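Local coordinates for Alpha/beta hydrolase fold protein (Ochrobactrum, PDB 4G9E), which hydrolyses N-acyl homoserine lactones, the signal molecules of bacterial quorum sensing, as an AHL-lactonase of the alpha/beta-hydrolase fold, at residues Val97-Ser102 against Ala256-Tyr261; Gly120-Gly125 against Ala263-Asp268. One frame throughout, in Å; residues are numbered along the deposited sequence.

How the contacts relate
Contacts 1 and 2 are both buried, and both pack helix 255-270 against the central sheet, through the neighbouring parallel strands 97-101 and 120-124. Contact 1 uses the earlier part of the helix and contact 2 the later part; their centres lie about 6 Å apart. The chemistry differs: contact 1 is a single pair of aromatic rings, whereas contact 2 sets one ring against strand backbone and a methionine, and buries more surface. The strands themselves are joined by backbone pairing, V98 O to M122 N at 2.8 Å. Residues 97-102 also reach the ligand through S102, while contact 2 packs the helix on the strand away from the ligand, which lies about 13 Å from the L121 side chain.

Contact 1: residues Val97-Ser102 against Ala256-Tyr261; sequences VVFGWS and AEFDAY. With C4L (N-butanoyl-L-homoserine), chain C.
F258 reaches in from helix 255-270 and drives the edge of its ring at the face of F99, which comes from strand 97-101 in the opposite direction. The two planes stand at 73° and the centroids are 5.2 Å apart, an offset edge-to-face pair. The touching is done by the far end of F258: CZ sits over the F99 face, 3.5 Å from F99 CE1, and F258 CE1 follows at 3.7 Å from that same F99 CE1. Seen from F258, F99 CE1 lies in the ring plane, at the edge. Both rings have CG anti to the backbone N (chi1 168° in F99, 172° in F258), which points each ring from its own backbone toward the other element. This strand is the one that, in alpha/beta hydrolases, runs into the nucleophile elbow; here G100, S102 and G104 fit the GxSxG pattern, and S102, with H248 and E219, probably forms the catalytic triad. S102 belongs to the pocket of the bound N-butanoyl-L-homoserine, its hydroxyl lying against the ligand's carboxylate. With F99 cut back to an alanine, the F258 edge is likely to lose the ring face it meets, and a gap would probably open between strand and helix. T124 of the next strand touches both phenylalanines, and L27 and M29 of strand 24-30 pack on F99.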
loop_
_atom_site.group_PDB
_atom_site.type_symbol
_atom_site.label_atom_id
_atom_site.label_comp_id
_atom_site.label_asym_id
_atom_site.label_seq_id
_atom_site.Cartn_x
_atom_site.Cartn_y
_atom_site.Cartn_z
ATOM N N VAL A 97 1.752 -12.824 2.139
ATOM C CA VAL A 97 2.626 -11.701 2.457
ATOM C C VAL A 97 1.926 -10.458 1.919
ATOM O O VAL A 97 1.288 -10.519 0.868
ATOM C CB VAL A 97 4.014 -11.870 1.782
ATOM C CG1 VAL A 97 4.908 -10.657 2.033
ATOM C CG2 VAL A 97 4.686 -13.153 2.273
ATOM N N VAL A 98 2.009 -9.346 2.648
ATOM C CA VAL A 98 1.370 -8.107 2.206
ATOM C C VAL A 98 2.424 -7.056 1.904
ATOM O O VAL A 98 3.334 -6.837 2.702
ATOM C CB VAL A 98 0.350 -7.586 3.249
ATOM C CG1 VAL A 98 -0.245 -6.244 2.804
ATOM C CG2 VAL A 98 -0.737 -8.634 3.457
ATOM N N PHE A 99 2.303 -6.435 0.734
ATOM C CA PHE A 99 3.069 -5.249 0.397
ATOM C C PHE A 99 2.096 -4.081 0.323
ATOM O O PHE A 99 1.131 -4.129 -0.437
ATOM C CB PHE A 99 3.785 -5.393 -0.953
ATOM C CG PHE A 99 4.341 -4.095 -1.448
ATOM C CD1 PHE A 99 5.463 -3.553 -0.852
ATOM C CD2 PHE A 99 3.689 -3.365 -2.436
ATOM C CE1 PHE A 99 5.960 -2.327 -1.261
ATOM C CE2 PHE A 99 4.184 -2.138 -2.852
ATOM C CZ PHE A 99 5.317 -1.620 -2.262
ATOM N N GLY A 100 2.355 -3.029 1.092
ATOM C CA GLY A 100 1.500 -1.857 1.057
ATOM C C GLY A 100 2.273 -0.627 0.639
ATOM O O GLY A 100 3.297 -0.292 1.243
ATOM N N TRP A 101 1.761 0.043 -0.387
ATOM C CA TRP A 101 2.357 1.264 -0.904
ATOM C C TRP A 101 1.618 2.478 -0.347
ATOM O O TRP A 101 0.472 2.740 -0.724
ATOM C CB TRP A 101 2.297 1.275 -2.432
ATOM C CG TRP A 101 2.804 2.546 -3.027
ATOM C CD1 TRP A 101 3.870 3.285 -2.597
ATOM C CD2 TRP A 101 2.251 3.241 -4.146
ATOM N NE1 TRP A 101 4.005 4.409 -3.387
ATOM C CE2 TRP A 101 3.030 4.398 -4.349
ATOM C CE3 TRP A 101 1.188 2.983 -5.011
ATOM C CZ2 TRP A 101 2.769 5.302 -5.377
ATOM C CZ3 TRP A 101 0.928 3.884 -6.029
ATOM C CH2 TRP A 101 1.709 5.031 -6.200
ATOM N N SER A 102 2.292 3.203 0.546
ATOM C CA SER A 102 1.863 4.500 1.035
ATOM C C SER A 102 0.549 4.351 1.803
ATOM O O SER A 102 0.556 3.704 2.838
ATOM C CB SER A 102 1.836 5.522 -0.099
ATOM O OG SER A 102 1.849 6.828 0.452
ATOM N N ALA A 256 14.043 -3.307 -10.736
ATOM C CA ALA A 256 14.989 -4.377 -10.449
ATOM C C ALA A 256 15.503 -4.306 -9.017
ATOM O O ALA A 256 15.586 -5.331 -8.335
ATOM C CB ALA A 256 16.141 -4.341 -11.428
ATOM N N GLU A 257 15.863 -3.111 -8.563
ATOM C CA GLU A 257 16.361 -2.959 -7.202
ATOM C C GLU A 257 15.263 -3.205 -6.167
ATOM O O GLU A 257 15.479 -3.881 -5.156
ATOM C CB GLU A 257 16.997 -1.588 -6.994
ATOM C CG GLU A 257 17.693 -1.463 -5.654
ATOM C CD GLU A 257 18.681 -0.321 -5.604
ATOM O OE1 GLU A 257 19.108 0.034 -4.489
ATOM O OE2 GLU A 257 19.032 0.215 -6.674
ATOM N N PHE A 258 14.077 -2.665 -6.421
ATOM C CA PHE A 258 12.955 -2.904 -5.528
ATOM C C PHE A 258 12.619 -4.399 -5.467
ATOM O O PHE A 258 12.403 -4.957 -4.389
ATOM C CB PHE A 258 11.733 -2.106 -5.974
ATOM C CG PHE A 258 10.491 -2.454 -5.199
ATOM C CD1 PHE A 258 10.222 -1.862 -3.976
ATOM C CD2 PHE A 258 9.624 -3.426 -5.673
ATOM C CE1 PHE A 258 9.089 -2.225 -3.253
ATOM C CE2 PHE A 258 8.507 -3.799 -4.964
ATOM C CZ PHE A 258 8.233 -3.197 -3.757
ATOM N N ASP A 259 12.573 -5.041 -6.630
ATOM C CA ASP A 259 12.210 -6.448 -6.705
ATOM C C ASP A 259 13.209 -7.328 -5.966
ATOM O O ASP A 259 12.835 -8.383 -5.463
ATOM C CB ASP A 259 12.096 -6.926 -8.157
ATOM C CG ASP A 259 10.844 -6.428 -8.857
ATOM O OD1 ASP A 259 9.937 -5.884 -8.195
ATOM O OD2 ASP A 259 10.769 -6.612 -10.094
ATOM N N ALA A 260 14.476 -6.923 -5.912
ATOM C CA ALA A 260 15.452 -7.673 -5.123
ATOM C C ALA A 260 15.006 -7.736 -3.660
ATOM O O ALA A 260 15.036 -8.800 -3.036
ATOM C CB ALA A 260 16.839 -7.049 -5.243
ATOM N N TYR A 261 14.604 -6.600 -3.108
ATOM C CA TYR A 261 14.104 -6.585 -1.738
ATOM C C TYR A 261 12.814 -7.390 -1.588
ATOM O O TYR A 261 12.676 -8.181 -0.660
ATOM C CB TYR A 261 13.853 -5.156 -1.259
ATOM C CG TYR A 261 15.101 -4.361 -1.001
ATOM C CD1 TYR A 261 15.885 -4.600 0.120
ATOM C CD2 TYR A 261 15.496 -3.356 -1.872
ATOM C CE1 TYR A 261 17.034 -3.865 0.361
ATOM C CE2 TYR A 261 16.636 -2.614 -1.634
ATOM C CZ TYR A 261 17.398 -2.872 -0.515
ATOM O OH TYR A 261 18.538 -2.143 -0.274
HETATM O O1 C4L C . 0.645 7.938 -1.893
HETATM C C4 C4L C . -0.125 7.882 -0.905
HETATM O O2 C4L C . -0.869 6.904 -0.666
HETATM C C3 C4L C . -0.193 9.056 0.043
HETATM C C2 C4L C . 1.110 9.867 0.025
HETATM C C1 C4L C . 0.920 11.275 0.566
HETATM O O3 C4L C . 0.172 12.066 -0.371
HETATM N N1 C4L C . -0.446 8.642 1.427
HETATM C C5 C4L C . -1.634 8.804 2.019
HETATM O O4 C4L C . -2.597 9.321 1.468
HETATM C C6 C4L C . -1.751 8.328 3.449
HETATM C C7 C4L C . -2.410 9.417 4.290
HETATM C C8 C4L C . -1.560 10.678 4.383
#

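Contact 2: residues Gly120-Gly125 against Ala263-Asp268; sequences GLMITG and ARFIRD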
loop_
_atom_site.group_PDB
_atom_site.type_symbol
_atom_site.label_atom_id
_atom_site.label_comp_id
_atom_site.label_asym_id
_atom_site.label_seq_id
_atom_site.Cartn_x
_atom_site.Cartn_y
_atom_site.Cartn_z
ATOM N N GLY A 120 4.105 -11.701 6.455
ATOM C CA GLY A 120 5.010 -10.577 6.569
ATOM C C GLY A 120 4.326 -9.365 5.978
ATOM O O GLY A 120 3.378 -9.515 5.206
ATOM N N LEU A 121 4.817 -8.180 6.327
ATOM C CA LEU A 121 4.308 -6.925 5.780
ATOM C C LEU A 121 5.482 -6.080 5.333
ATOM O O LEU A 121 6.379 -5.819 6.137
ATOM C CB LEU A 121 3.535 -6.166 6.860
ATOM C CG LEU A 121 3.100 -4.740 6.518
ATOM C CD1 LEU A 121 2.096 -4.746 5.389
ATOM C CD2 LEU A 121 2.500 -4.070 7.750
ATOM N N MET A 122 5.484 -5.661 4.067
ATOM C CA MET A 122 6.460 -4.681 3.586
ATOM C C MET A 122 5.729 -3.373 3.327
ATOM O O MET A 122 4.683 -3.374 2.678
ATOM C CB MET A 122 7.156 -5.155 2.303
ATOM C CG MET A 122 8.135 -4.112 1.745
ATOM S SD MET A 122 9.012 -4.626 0.258
ATOM C CE MET A 122 10.172 -5.785 0.979
ATOM N N ILE A 123 6.283 -2.280 3.844
ATOM C CA ILE A 123 5.695 -0.956 3.662
ATOM C C ILE A 123 6.675 -0.014 2.976
ATOM O O ILE A 123 7.853 0.088 3.358
ATOM C CB ILE A 123 5.174 -0.368 4.996
ATOM C CG1 ILE A 123 6.285 -0.270 6.050
ATOM C CG2 ILE A 123 4.001 -1.201 5.515
ATOM C CD1 ILE A 123 5.860 0.447 7.336
ATOM N N THR A 124 6.167 0.659 1.947
ATOM C CA THR A 124 6.939 1.570 1.122
ATOM C C THR A 124 6.144 2.854 0.991
ATOM O O THR A 124 4.967 2.826 0.624
ATOM C CB THR A 124 7.161 0.959 -0.274
ATOM O OG1 THR A 124 8.059 -0.153 -0.165
ATOM C CG2 THR A 124 7.714 1.984 -1.267
ATOM N N GLY A 125 6.773 3.983 1.298
ATOM C CA GLY A 125 6.082 5.259 1.253
ATOM C C GLY A 125 5.183 5.500 2.452
ATOM O O GLY A 125 4.279 6.324 2.382
ATOM N N ALA A 263 11.455 -9.786 -3.481
ATOM C CA ALA A 263 11.660 -11.217 -3.661
ATOM C C ALA A 263 12.334 -11.848 -2.446
ATOM O O ALA A 263 11.961 -12.943 -2.012
ATOM C CB ALA A 263 12.475 -11.490 -4.922
ATOM N N ARG A 264 13.349 -11.179 -1.913
ATOM C CA ARG A 264 14.069 -11.716 -0.770
ATOM C C ARG A 264 13.153 -11.787 0.449
ATOM O O ARG A 264 13.164 -12.768 1.188
ATOM C CB ARG A 264 15.334 -10.910 -0.474
ATOM C CG ARG A 264 16.259 -11.581 0.525
ATOM C CD ARG A 264 17.619 -10.914 0.553
ATOM N NE ARG A 264 17.635 -9.550 1.085
ATOM C CZ ARG A 264 17.915 -8.461 0.372
ATOM N NH1 ARG A 264 17.960 -7.279 0.967
ATOM N NH2 ARG A 264 18.154 -8.546 -0.929
ATOM N N PHE A 265 12.343 -10.755 0.638
ATOM C CA PHE A 265 11.399 -10.723 1.742
ATOM C C PHE A 265 10.366 -11.844 1.613
ATOM O O PHE A 265 10.085 -12.550 2.586
ATOM C CB PHE A 265 10.710 -9.359 1.795
ATOM C CG PHE A 265 9.816 -9.184 2.983
ATOM C CD1 PHE A 265 10.323 -9.288 4.267
ATOM C CD2 PHE A 265 8.467 -8.891 2.817
ATOM C CE1 PHE A 265 9.496 -9.114 5.374
ATOM C CE2 PHE A 265 7.636 -8.716 3.922
ATOM C CZ PHE A 265 8.157 -8.813 5.194
ATOM N N ILE A 266 9.801 -12.032 0.423
ATOM C CA ILE A 266 8.832 -13.107 0.232
ATOM C C ILE A 266 9.481 -14.464 0.515
ATOM O O ILE A 266 8.922 -15.291 1.240
ATOM C CB ILE A 266 8.214 -13.105 -1.175
ATOM C CG1 ILE A 266 7.418 -11.821 -1.419
ATOM C CG2 ILE A 266 7.322 -14.323 -1.361
ATOM C CD1 ILE A 266 7.069 -11.604 -2.883
ATOM N N ARG A 267 10.670 -14.692 -0.037
ATOM C CA ARG A 267 11.380 -15.944 0.207
ATOM C C ARG A 267 11.585 -16.146 1.709
ATOM O O ARG A 267 11.330 -17.229 2.243
ATOM C CB ARG A 267 12.724 -15.943 -0.543
ATOM C CG ARG A 267 13.462 -17.276 -0.565
ATOM C CD ARG A 267 14.254 -17.584 0.700
ATOM N NE ARG A 267 15.100 -16.492 1.163
ATOM C CZ ARG A 267 16.334 -16.236 0.729
ATOM N NH1 ARG A 267 16.995 -15.212 1.248
ATOM N NH2 ARG A 267 16.917 -16.996 -0.206
ATOM N N ASP A 268 12.045 -15.106 2.391
ATOM C CA ASP A 268 12.315 -15.200 3.815
ATOM C C ASP A 268 11.056 -15.514 4.619
ATOM O O ASP A 268 11.112 -16.260 5.590
ATOM C CB ASP A 268 12.943 -13.916 4.350
ATOM C CG ASP A 268 14.376 -13.703 3.897
ATOM O OD1 ASP A 268 14.986 -14.595 3.257
ATOM O OD2 ASP A 268 14.889 -12.612 4.225
#
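Helix 255-270 lies on the central sheet of the alpha/beta-hydrolase fold, where F265 meets strand 120-124; the 263-268 part of the helix runs nearly antiparallel to that strand, at 165°, with the axes 9.4 Å apart at closest approach. F265 is the side chain that spans this distance. Its CG is anti to the backbone N (chi1 -174°), which carries the ring down to the strand backbone at G120 and L121. There the ring meets main chain: CZ of F265 is 3.6 Å from L121 N, which lies in the ring plane at the edge, and 3.9 Å from G120 CA. G120 suits this spot because a side-chain CB would run into F265 CZ. The M122 side chain runs alongside F265, the two pointing opposite ways. The methionine chain is extended through chi2 and bends at chi3 (-74°), bringing its terminal CE to 3.7 Å from F265 CB, while M122 CB lies 3.9 Å from F265 CE2. Around the pair, W236 meets the F265 ring edge-to-face, and A212 of strand 211-216 is touched by both F265 and M122. Farther along the helix, R267 and D268 form a salt bridge: the guanidinium comes side-on, with NE 2.8 Å and NH1 2.9 Å from D268 OD1, both nitrogens gripping the one oxygen, while D268 OD2 takes a hydrogen bond from W236 NE1.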